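Local atomic coordinates of mitochondrial import inner membrane translocase subunit TIM21 (Saccharomyces cerevisiae, PDB entry 2CIU), a protein that keeps the outer-membrane TOM and inner-membrane TIM23 translocases in close contact during import of transit-peptide-bearing proteins, here represented by its intermembrane-space domain. Residues I47-K51 / W52-R56. Sequence-based numbering, arbitrary orientation.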
ATOM      1  N   ILE A  47     -11.523   4.097   8.794  1.00 15.35           N
ATOM      2  CA  ILE A  47     -12.522   5.143   8.635  1.00 16.99           C
ATOM      3  C   ILE A  47     -13.120   5.429  10.004  1.00 16.93           C
ATOM      4  O   ILE A  47     -13.077   4.592  10.914  1.00 18.74           O
ATOM      5  CB  ILE A  47     -13.627   4.717   7.640  1.00 18.45           C
ATOM      6  CG1 ILE A  47     -14.285   3.414   8.102  1.00 23.23           C
ATOM      7  CG2 ILE A  47     -13.014   4.520   6.246  1.00 21.07           C
ATOM      8  CD1 ILE A  47     -15.481   2.994   7.256  1.00 24.78           C
ATOM      9  N   THR A  48     -13.674   6.618  10.161  1.00 18.27           N
ATOM     10  CA  THR A  48     -14.245   6.988  11.443  1.00 16.09           C
ATOM     11  C   THR A  48     -15.437   7.909  11.269  1.00 23.13           C
ATOM     12  O   THR A  48     -15.538   8.620  10.269  1.00 19.02           O
ATOM     13  CB  THR A  48     -13.190   7.704  12.303  1.00 19.86           C
ATOM     14  OG1 THR A  48     -13.771   8.122  13.543  1.00 21.53           O
ATOM     15  CG2 THR A  48     -12.655   8.924  11.571  1.00 19.43           C
ATOM     16  N   ASN A  49     -16.343   7.864  12.241  1.00 20.78           N
ATOM     17  CA  ASN A  49     -17.519   8.724  12.262  1.00 24.28           C
ATOM     18  C   ASN A  49     -17.283   9.714  13.397  1.00 23.23           C
ATOM     19  O   ASN A  49     -18.213  10.359  13.884  1.00 29.30           O
ATOM     20  CB  ASN A  49     -18.791   7.911  12.535  1.00 22.51           C
ATOM     21  CG  ASN A  49     -18.697   7.082  13.810  1.00 20.48           C
ATOM     22  OD1 ASN A  49     -17.729   7.188  14.562  1.00 22.99           O
ATOM     23  ND2 ASN A  49     -19.709   6.257  14.055  1.00 26.21           N
ATOM     24  N   ASP A  50     -16.019   9.823  13.801  1.00 24.11           N
ATOM     25  CA  ASP A  50     -15.580  10.701  14.883  1.00 26.46           C
ATOM     26  C   ASP A  50     -15.966  10.171  16.261  1.00 27.35           C
ATOM     27  O   ASP A  50     -15.737  10.832  17.276  1.00 31.38           O
ATOM     28  CB  ASP A  50     -16.127  12.120  14.687  1.00 33.96           C
ATOM     29  CG  ASP A  50     -15.586  12.778  13.432  1.00 38.59           C
ATOM     30  OD1 ASP A  50     -14.348  12.777  13.250  1.00 37.08           O
ATOM     31  OD2 ASP A  50     -16.394  13.297  12.630  1.00 40.85           O
ATOM     32  N   LYS A  51     -16.544   8.974  16.291  1.00 26.33           N
ATOM     33  CA  LYS A  51     -16.951   8.333  17.540  1.00 24.67           C
ATOM     34  C   LYS A  51     -16.004   7.144  17.782  1.00 22.55           C
ATOM     35  O   LYS A  51     -15.466   6.959  18.879  1.00 19.79           O
ATOM     36  CB  LYS A  51     -18.399   7.844  17.439  1.00 27.24           C
ATOM     37  CG  LYS A  51     -19.413   8.905  17.017  1.00 31.76           C
ATOM     38  CD  LYS A  51     -19.479  10.053  17.999  1.00 38.06           C
ATOM     39  CE  LYS A  51     -20.498  11.090  17.542  1.00 39.36           C
ATOM     40  NZ  LYS A  51     -20.547  12.280  18.436  1.00 45.79           N
ATOM     41  N   TRP A  52     -15.809   6.333  16.750  1.00 22.37           N
ATOM     42  CA  TRP A  52     -14.889   5.207  16.853  1.00 17.92           C
ATOM     43  C   TRP A  52     -14.347   4.858  15.483  1.00 18.25           C
ATOM     44  O   TRP A  52     -15.006   5.068  14.464  1.00 23.18           O
ATOM     45  CB  TRP A  52     -15.559   3.988  17.518  1.00 18.88           C
ATOM     46  CG  TRP A  52     -16.611   3.302  16.723  1.00 19.86           C
ATOM     47  CD1 TRP A  52     -16.444   2.248  15.872  1.00 21.74           C
ATOM     48  CD2 TRP A  52     -18.009   3.617  16.703  1.00 20.17           C
ATOM     49  NE1 TRP A  52     -17.651   1.886  15.326  1.00 26.97           N
ATOM     50  CE2 TRP A  52     -18.628   2.710  15.818  1.00 23.13           C
ATOM     51  CE3 TRP A  52     -18.796   4.578  17.348  1.00 28.97           C
ATOM     52  CZ2 TRP A  52     -20.005   2.733  15.559  1.00 28.10           C
ATOM     53  CZ3 TRP A  52     -20.169   4.602  17.092  1.00 30.00           C
ATOM     54  CH2 TRP A  52     -20.756   3.682  16.202  1.00 32.55           C
ATOM     55  N   THR A  53     -13.128   4.339  15.466  1.00 15.10           N
ATOM     56  CA  THR A  53     -12.453   3.980  14.234  1.00 17.83           C
ATOM     57  C   THR A  53     -12.546   2.487  13.937  1.00 16.26           C
ATOM     58  O   THR A  53     -12.617   1.670  14.853  1.00 17.66           O
ATOM     59  CB  THR A  53     -10.972   4.379  14.320  1.00 17.45           C
ATOM     60  OG1 THR A  53     -10.886   5.788  14.580  1.00 19.68           O
ATOM     61  CG2 THR A  53     -10.245   4.054  13.015  1.00 17.47           C
ATOM     62  N   ARG A  54     -12.567   2.148  12.654  1.00 14.83           N
ATOM     63  CA  ARG A  54     -12.621   0.752  12.230  1.00 17.11           C
ATOM     64  C   ARG A  54     -12.063   0.617  10.823  1.00 17.38           C
ATOM     65  O   ARG A  54     -12.000   1.600  10.077  1.00 17.47           O
ATOM     66  CB  ARG A  54     -14.055   0.218  12.271  1.00 20.76           C
ATOM     67  CG  ARG A  54     -15.033   0.894  11.321  1.00 25.86           C
ATOM     68  CD  ARG A  54     -15.559   2.197  11.897  1.00 36.34           C
ATOM     69  NE  ARG A  54     -17.006   2.296  11.715  1.00 38.23           N
ATOM     70  CZ  ARG A  54     -17.771   3.242  12.249  1.00 36.40           C
ATOM     71  NH1 ARG A  54     -17.236   4.191  13.006  1.00 31.52           N
ATOM     72  NH2 ARG A  54     -19.078   3.234  12.027  1.00 38.20           N
ATOM     73  N   ASN A  55     -11.627  -0.588  10.460  1.00 16.86           N
ATOM     74  CA  ASN A  55     -11.107  -0.792   9.113  1.00 17.70           C
ATOM     75  C   ASN A  55     -12.208  -1.220   8.156  1.00 21.76           C
ATOM     76  O   ASN A  55     -13.080  -2.019   8.505  1.00 20.52           O
ATOM     77  CB  ASN A  55      -9.994  -1.847   9.098  1.00 18.43           C
ATOM     78  CG  ASN A  55     -10.401  -3.135   9.772  1.00 18.83           C
ATOM     79  OD1 ASN A  55     -10.517  -3.192  10.992  1.00 21.60           O
ATOM     80  ND2 ASN A  55     -10.629  -4.180   8.980  1.00 21.13           N
ATOM     81  N   ARG A  56     -12.176  -0.655   6.954  1.00 17.52           N
ATOM     82  CA  ARG A  56     -13.123  -1.011   5.910  1.00 19.17           C
ATOM     83  C   ARG A  56     -12.615  -2.319   5.328  1.00 17.56           C
ATOM     84  O   ARG A  56     -11.455  -2.697   5.529  1.00 14.92           O
ATOM     85  CB  ARG A  56     -13.096   0.010   4.763  1.00 23.72           C
ATOM     86  CG  ARG A  56     -13.859   1.294   4.963  1.00 36.63           C
ATOM     87  CD  ARG A  56     -13.716   2.165   3.714  1.00 42.94           C
ATOM     88  NE  ARG A  56     -14.496   3.400   3.799  1.00 48.92           N
ATOM     89  CZ  ARG A  56     -14.463   4.370   2.890  1.00 50.73           C
ATOM     90  NH1 ARG A  56     -13.688   4.257   1.819  1.00 51.35           N
ATOM     91  NH2 ARG A  56     -15.206   5.457   3.054  1.00 52.98           N
TER
HETATM   92  O   HOH W   1     -12.612   7.437  16.179  1.00 32.34           O
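I47 and R54 form an antiparallel hydrogen-bonded pair, I47 N to R54 O at 2.8 Å and R54 N to I47 O, and beyond them the chain reverses through a loop tied by its own side chains. N49 ties the turn twice: with CG between its backbone N and carbonyl carbon (chi1 55°), OD1 accepts from K51 N in an Asx turn and from W52 N, the latter at 3.0 Å and in the carbonyl plane. Its other branch, ND2, lies over one face of the W52 ring, toward the rim and 3.5 Å from CZ3, amide and ring perpendicular. Were N49 an alanine, the K51 and W52 amides would probably lose their shared acceptor, and R54 alone of the two groups would remain on that indole face. There W52 NE1 sits over the centre of the R54 guanidinium, while NH1 donates to W52 O at 2.8 Å. An ST turn, D50 N to T48 OG1, repeats the principle of side-chain oxygens accepting from amides two residues on to stabilise a reversal; a water links that hydroxyl to T53 OG1. I47 CG2 and CD1 pack crosswise against the extended R56 chain. This exposed hairpin joins strands 41-48 and 53-55 of the antiparallel sheet, where R56 and E45 share backbone hydrogen bonds.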